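PDB 3C0F: uncharacterized protein AF_1514 from Archaeoglobus fulgidus DSM 4304, which is of unknown function and adopts a hot dog fold, a fold often found in enzymes that handle acyl thioesters. Local coordinates for residues 34-39 with 77-82. Sequence-based numbering, arbitrary orientation.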
ATOM      1  N   GLY A  34      -3.649  -6.220  14.190  1.00 11.38           N
ATOM      2  CA  GLY A  34      -2.305  -5.736  13.877  1.00 12.01           C
ATOM      3  C   GLY A  34      -1.456  -5.467  15.105  1.00 12.40           C
ATOM      4  O   GLY A  34      -1.639  -4.457  15.788  1.00 12.47           O
ATOM      5  N   ILE A  35      -0.530  -6.380  15.387  1.00 12.55           N
ATOM      6  CA  ILE A  35       0.424  -6.202  16.477  1.00 12.85           C
ATOM      7  C   ILE A  35       1.666  -5.506  15.920  1.00 12.87           C
ATOM      8  O   ILE A  35       2.464  -6.123  15.211  1.00 13.03           O
ATOM      9  CB  ILE A  35       0.832  -7.564  17.116  1.00 12.99           C
ATOM     10  CG1 ILE A  35      -0.398  -8.447  17.420  1.00 13.92           C
ATOM     11  CG2 ILE A  35       1.750  -7.356  18.330  1.00 13.12           C
ATOM     12  CD1 ILE A  35      -1.430  -7.835  18.357  1.00 14.84           C
ATOM     13  N   LEU A  36       1.818  -4.223  16.234  1.00 12.67           N
ATOM     14  CA  LEU A  36       2.977  -3.463  15.768  1.00 12.72           C
ATOM     15  C   LEU A  36       4.228  -3.867  16.539  1.00 12.59           C
ATOM     16  O   LEU A  36       4.293  -3.721  17.763  1.00 12.67           O
ATOM     17  CB  LEU A  36       2.740  -1.953  15.872  1.00 12.65           C
ATOM     18  CG  LEU A  36       3.868  -1.055  15.341  1.00 12.93           C
ATOM     19  CD1 LEU A  36       4.205  -1.335  13.871  1.00 13.50           C
ATOM     20  CD2 LEU A  36       3.503   0.404  15.535  1.00 13.00           C
ATOM     21  N   LEU A  37       5.218  -4.373  15.808  1.00 12.46           N
ATOM     22  CA  LEU A  37       6.442  -4.891  16.418  1.00 12.76           C
ATOM     23  C   LEU A  37       7.585  -3.876  16.406  1.00 12.59           C
ATOM     24  O   LEU A  37       8.288  -3.718  17.404  1.00 12.96           O
ATOM     25  CB  LEU A  37       6.867  -6.201  15.740  1.00 12.99           C
ATOM     26  CG  LEU A  37       5.898  -7.382  15.861  1.00 13.72           C
ATOM     27  CD1 LEU A  37       6.270  -8.477  14.868  1.00 14.23           C
ATOM     28  CD2 LEU A  37       5.840  -7.934  17.283  1.00 15.24           C
ATOM     29  N   SER A  38       7.770  -3.194  15.278  1.00 12.48           N
ATOM     30  CA  SER A  38       8.853  -2.219  15.152  1.00 12.24           C
ATOM     31  C   SER A  38       8.548  -1.121  14.136  1.00 12.30           C
ATOM     32  O   SER A  38       7.700  -1.288  13.257  1.00 11.93           O
ATOM     33  CB  SER A  38      10.175  -2.920  14.800  1.00 12.38           C
ATOM     34  OG  SER A  38      10.138  -3.467  13.495  1.00 12.64           O
ATOM     35  N   VAL A  39       9.248  -0.001  14.279  1.00 12.37           N
ATOM     36  CA  VAL A  39       9.144   1.121  13.351  1.00 12.44           C
ATOM     37  C   VAL A  39      10.540   1.659  13.052  1.00 12.43           C
ATOM     38  O   VAL A  39      11.426   1.614  13.908  1.00 12.38           O
ATOM     39  CB  VAL A  39       8.221   2.256  13.892  1.00 12.74           C
ATOM     40  CG1 VAL A  39       8.732   2.805  15.218  1.00 12.95           C
ATOM     41  CG2 VAL A  39       8.078   3.389  12.868  1.00 12.90           C
ATOM     42  N   PHE A  77       8.600   6.218   6.681  1.00 11.88           N
ATOM     43  CA  PHE A  77       8.453   5.291   7.810  1.00 11.83           C
ATOM     44  C   PHE A  77       8.175   3.864   7.347  1.00 11.98           C
ATOM     45  O   PHE A  77       7.449   3.653   6.376  1.00 11.94           O
ATOM     46  CB  PHE A  77       7.332   5.756   8.747  1.00 11.75           C
ATOM     47  CG  PHE A  77       7.555   7.117   9.341  1.00 11.46           C
ATOM     48  CD1 PHE A  77       8.293   7.266  10.514  1.00 11.16           C
ATOM     49  CD2 PHE A  77       7.024   8.254   8.730  1.00 11.58           C
ATOM     50  CE1 PHE A  77       8.507   8.529  11.071  1.00 11.36           C
ATOM     51  CE2 PHE A  77       7.233   9.525   9.279  1.00 11.22           C
ATOM     52  CZ  PHE A  77       7.978   9.662  10.448  1.00 11.59           C
ATOM     53  N   GLU A  78       8.765   2.891   8.038  1.00 12.07           N
ATOM     54  CA  GLU A  78       8.440   1.480   7.814  1.00 12.39           C
ATOM     55  C   GLU A  78       7.924   0.879   9.111  1.00 12.48           C
ATOM     56  O   GLU A  78       8.533   1.053  10.171  1.00 12.59           O
ATOM     57  CB  GLU A  78       9.640   0.674   7.298  1.00 12.42           C
ATOM     58  CG  GLU A  78      10.310   1.242   6.053  1.00 12.80           C
ATOM     59  CD  GLU A  78      11.473   2.149   6.397  1.00 14.15           C
ATOM     60  OE1 GLU A  78      12.303   1.749   7.238  1.00 14.58           O
ATOM     61  OE2 GLU A  78      11.559   3.259   5.829  1.00 15.59           O
ATOM     62  N   PHE A  79       6.796   0.184   9.012  1.00 12.63           N
ATOM     63  CA  PHE A  79       6.152  -0.440  10.161  1.00 12.49           C
ATOM     64  C   PHE A  79       6.082  -1.944   9.943  1.00 12.54           C
ATOM     65  O   PHE A  79       5.635  -2.402   8.896  1.00 12.56           O
ATOM     66  CB  PHE A  79       4.736   0.113  10.344  1.00 12.44           C
ATOM     67  CG  PHE A  79       4.691   1.589  10.613  1.00 12.54           C
ATOM     68  CD1 PHE A  79       4.742   2.068  11.915  1.00 12.09           C
ATOM     69  CD2 PHE A  79       4.594   2.502   9.562  1.00 12.39           C
ATOM     70  CE1 PHE A  79       4.704   3.440  12.175  1.00 12.57           C
ATOM     71  CE2 PHE A  79       4.555   3.877   9.812  1.00 12.96           C
ATOM     72  CZ  PHE A  79       4.615   4.344  11.118  1.00 12.39           C
ATOM     73  N   TYR A  80       6.521  -2.704  10.939  1.00 12.28           N
ATOM     74  CA  TYR A  80       6.501  -4.159  10.851  1.00 12.17           C
ATOM     75  C   TYR A  80       5.462  -4.730  11.813  1.00 11.85           C
ATOM     76  O   TYR A  80       5.565  -4.551  13.033  1.00 11.40           O
ATOM     77  CB  TYR A  80       7.897  -4.729  11.120  1.00 12.58           C
ATOM     78  CG  TYR A  80       8.916  -4.324  10.078  1.00 12.84           C
ATOM     79  CD1 TYR A  80       9.169  -5.134   8.971  1.00 13.57           C
ATOM     80  CD2 TYR A  80       9.614  -3.119  10.186  1.00 12.81           C
ATOM     81  CE1 TYR A  80      10.099  -4.758   8.001  1.00 13.90           C
ATOM     82  CE2 TYR A  80      10.544  -2.733   9.224  1.00 13.36           C
ATOM     83  CZ  TYR A  80      10.777  -3.557   8.135  1.00 13.71           C
ATOM     84  OH  TYR A  80      11.695  -3.179   7.183  1.00 14.71           O
ATOM     85  N   PHE A  81       4.463  -5.406  11.243  1.00 11.56           N
ATOM     86  CA  PHE A  81       3.343  -5.975  11.993  1.00 11.55           C
ATOM     87  C   PHE A  81       3.362  -7.500  12.005  1.00 11.46           C
ATOM     88  O   PHE A  81       3.753  -8.130  11.016  1.00 11.07           O
ATOM     89  CB  PHE A  81       2.010  -5.577  11.343  1.00 11.77           C
ATOM     90  CG  PHE A  81       1.648  -4.127  11.481  1.00 12.07           C
ATOM     91  CD1 PHE A  81       0.900  -3.682  12.570  1.00 12.59           C
ATOM     92  CD2 PHE A  81       2.001  -3.211  10.493  1.00 11.96           C
ATOM     93  CE1 PHE A  81       0.538  -2.335  12.687  1.00 12.40           C
ATOM     94  CE2 PHE A  81       1.646  -1.865  10.602  1.00 11.95           C
ATOM     95  CZ  PHE A  81       0.908  -1.427  11.701  1.00 12.18           C
ATOM     96  N   ARG A  82       2.924  -8.079  13.122  1.00 11.33           N
ATOM     97  CA  ARG A  82       2.400  -9.443  13.133  1.00 11.61           C
ATOM     98  C   ARG A  82       0.873  -9.348  13.095  1.00 11.64           C
ATOM     99  O   ARG A  82       0.241  -8.927  14.068  1.00 11.62           O
ATOM    100  CB  ARG A  82       2.875 -10.233  14.361  1.00 11.39           C
ATOM    101  CG  ARG A  82       2.343 -11.683  14.418  1.00 11.53           C
ATOM    102  CD  ARG A  82       2.875 -12.471  15.618  1.00 12.05           C
ATOM    103  NE  ARG A  82       2.362 -11.967  16.893  1.00 14.00           N
ATOM    104  CZ  ARG A  82       3.098 -11.352  17.820  1.00 14.60           C
ATOM    105  NH1 ARG A  82       4.401 -11.168  17.638  1.00 14.69           N
ATOM    106  NH2 ARG A  82       2.532 -10.932  18.942  1.00 15.06           N
TER
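A classic beta bulge interrupts the antiparallel pairing of strands 33-41 and 77-84, the two inner strands of the sheet of this hot dog fold: L37 and S38 together face Y80. Y80 O accepts both of their amides, L37 N at 2.8 Å with the donor nearly in line with the carbonyl bond, and S38 N only weakly at 3.4 Å. Within the bulge Y80 N returns a nearly straight bond to S38 O, N-H...O 173°, and before it I35 and R82 exchange both backbone bonds. L36, F81, V39 and F79 share one face of the sheet, where E21 of helix 17-23 touches both L36 and F79. L36 has CG anti to the backbone N (chi1 -177°), and its chi2 of 57° sets CD1 over the centre of the F81 ring, a CH-pi contact 4.0 Å from the centroid, while the same methyl meets F79 CB at 3.8 Å. An alanine in place of F81 would probably leave L36 CD1 without its aromatic face and open a gap beside it. V39 lies alongside F79, its CG2 3.4 Å from CE1. On the other face S38 OG sits 3.4 Å from Y80 CD2 and is hydrogen-bonded to W59 O, while A63 of helix 58-65 packs against S38 and Y80; A63 also touches L37. On the face of S38 and Y80, too, I35 and R82 run side by side, the guanidinium turning one face to I35 CB. R82 NE forms a salt bridge with E84 and NH1 a hydrogen bond with R66 O, two anchors likely to limit rotation of the group; L37 CD2 ends 3.6 Å from that same NH1.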